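Local coordinates for general stress protein 26 (Bacillus anthracis, PDB 3EC6), which is of unknown function but belongs to the pyridoxamine 5'-phosphate oxidase family and binds flavin-adenine dinucleotide, which suggests a flavin-dependent role in the stress response, at the interface of chains A and B. Numbering follows the deposited sequence. Chains: chain A/B, General stress protein 26.

The interface of chains A and B. Residues chain A 19, 30-32, 65, 68; chain B 19, 30-32, 65, 68.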
# COMPACT_ATOMS: atom_id res chain seq x y z
N VAL A 19 0.34 4.08 3.82
CA VAL A 19 1.18 3.20 3.02
C VAL A 19 2.01 4.03 2.07
O VAL A 19 1.44 4.87 1.37
CB VAL A 19 0.30 2.25 2.18
CG1 VAL A 19 1.17 1.35 1.36
CG2 VAL A 19 -0.63 1.40 3.14
N SER A 30 5.61 -1.68 -1.14
CA SER A 30 4.80 -0.84 -0.26
C SER A 30 5.15 -1.14 1.19
O SER A 30 5.37 -2.28 1.54
CB SER A 30 3.32 -1.11 -0.46
OG SER A 30 2.90 -0.64 -1.72
N ALA A 31 5.11 -0.12 2.03
CA ALA A 31 5.40 -0.29 3.45
C ALA A 31 4.45 0.60 4.24
O ALA A 31 4.11 1.72 3.81
CB ALA A 31 6.86 0.11 3.75
N PHE A 32 4.02 0.12 5.40
CA PHE A 32 3.34 0.99 6.36
C PHE A 32 4.35 1.99 6.91
O PHE A 32 5.47 1.63 7.25
CB PHE A 32 2.70 0.16 7.51
CG PHE A 32 1.66 -0.81 7.02
CD1 PHE A 32 0.45 -0.33 6.56
CD2 PHE A 32 1.92 -2.20 6.99
CE1 PHE A 32 -0.52 -1.20 6.07
CE2 PHE A 32 0.93 -3.08 6.52
CZ PHE A 32 -0.27 -2.58 6.08
N LEU A 65 -1.17 6.10 0.26
CA LEU A 65 -2.56 5.87 0.68
C LEU A 65 -2.61 6.26 2.14
O LEU A 65 -1.79 5.79 2.95
CB LEU A 65 -3.01 4.40 0.54
CG LEU A 65 -2.99 3.87 -0.86
CD1 LEU A 65 -3.30 2.38 -0.79
CD2 LEU A 65 -4.15 4.55 -1.62
N ARG A 68 -7.36 5.72 6.12
CA ARG A 68 -8.29 4.64 6.46
C ARG A 68 -7.83 3.88 7.71
O ARG A 68 -6.63 3.84 8.01
CB ARG A 68 -8.52 3.73 5.22
CG ARG A 68 -7.99 2.33 5.38
CD ARG A 68 -8.55 1.41 4.28
NE ARG A 68 -9.22 0.28 4.90
CZ ARG A 68 -10.53 0.28 5.16
NH1 ARG A 68 -11.10 -0.75 5.75
NH2 ARG A 68 -11.25 1.33 4.81
N VAL B 19 -3.52 -4.30 0.77
CA VAL B 19 -3.10 -3.32 -0.24
C VAL B 19 -2.47 -4.06 -1.40
O VAL B 19 -1.58 -4.88 -1.17
CB VAL B 19 -2.05 -2.37 0.34
CG1 VAL B 19 -1.63 -1.38 -0.70
CG2 VAL B 19 -2.66 -1.62 1.59
N SER B 30 -0.98 1.98 -5.54
CA SER B 30 -1.48 1.06 -4.53
C SER B 30 -2.97 1.29 -4.33
O SER B 30 -3.43 2.41 -4.34
CB SER B 30 -0.79 1.28 -3.20
OG SER B 30 0.56 0.87 -3.28
N ALA B 31 -3.70 0.21 -4.06
CA ALA B 31 -5.14 0.30 -3.83
C ALA B 31 -5.50 -0.67 -2.72
O ALA B 31 -4.94 -1.77 -2.62
CB ALA B 31 -5.91 -0.05 -5.11
N PHE B 32 -6.46 -0.28 -1.89
CA PHE B 32 -7.08 -1.24 -0.96
C PHE B 32 -7.90 -2.23 -1.78
O PHE B 32 -8.63 -1.84 -2.69
CB PHE B 32 -7.97 -0.51 0.08
CG PHE B 32 -7.19 0.44 0.94
CD1 PHE B 32 -6.30 -0.06 1.89
CD2 PHE B 32 -7.31 1.84 0.78
CE1 PHE B 32 -5.55 0.80 2.67
CE2 PHE B 32 -6.56 2.71 1.59
CZ PHE B 32 -5.70 2.18 2.53
N LEU B 65 0.43 -6.15 0.80
CA LEU B 65 0.52 -6.01 2.26
C LEU B 65 -0.81 -6.48 2.80
O LEU B 65 -1.88 -6.04 2.35
CB LEU B 65 0.75 -4.55 2.73
CG LEU B 65 2.03 -3.93 2.26
CD1 LEU B 65 2.00 -2.47 2.66
CD2 LEU B 65 3.17 -4.62 3.04
N ARG B 68 -2.88 -6.40 8.66
CA ARG B 68 -2.93 -5.39 9.71
C ARG B 68 -4.29 -4.69 9.77
O ARG B 68 -4.99 -4.61 8.75
CB ARG B 68 -1.73 -4.42 9.55
CG ARG B 68 -2.12 -3.01 9.20
CD ARG B 68 -0.93 -2.05 9.40
NE ARG B 68 -1.32 -0.99 10.32
CZ ARG B 68 -1.11 -1.06 11.62
NH1 ARG B 68 -1.51 -0.09 12.43
NH2 ARG B 68 -0.48 -2.11 12.11
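A:Phe32 lies between two residues of the partner chain, B:Arg68 over one ring face and B:Leu65 beneath the other, and the same sandwich recurs with the chains exchanged. The patch is a worked example of how a two-fold axis builds an interface from twinned contacts, here in the split-barrel flavin-binding fold of the pyridoxamine 5'-phosphate oxidase family, whose members typically dimerise; this pairing is therefore probably the biological one. B:Arg68 uses its aliphatic stem: CD stands over the middle of the A:Phe32 ring, 3.3 Å from the centroid, in a CH-pi contact. The two side chains run past each other in opposite directions, and the guanidinium is turned about 61° from the ring plane. B:Arg68 is poorly ordered, which makes this tilt and the bend of its chain at chi3 (-123°) approximate. On the opposite face, where A:Phe32 and B:Leu65 reach toward each other tip to tip, the methyl CD1 of B:Leu65 sits 4.0 Å from the ring plane, displaced toward the rim. The isopropyl end of B:Leu65 also packs against A:Ser30 in strand 27-34, with CD2 3.5 Å from the carbonyl O of A:Ser30 and CD1 3.7 Å from CB of that serine. Nearer the axis, A:Val19 and B:Val19 meet tip to tip through their CG2 methyls at 4.0 Å; chi1 of 180° sets CG2 beside the backbone N and CG1 anti to it, whence CG1 turns toward B:Leu65 CD1. The hydroxyls of A:Ser30 and B:Ser30 face each other across the axis, their OG atoms 3.2 Å apart in a weak hydrogen bond in which either could be the donor. Flavin sites in this family commonly form at the dimer interface, and B:Arg68, like A:Arg68, also lines an FAD pocket, which places this CH-pi contact beside the flavin site.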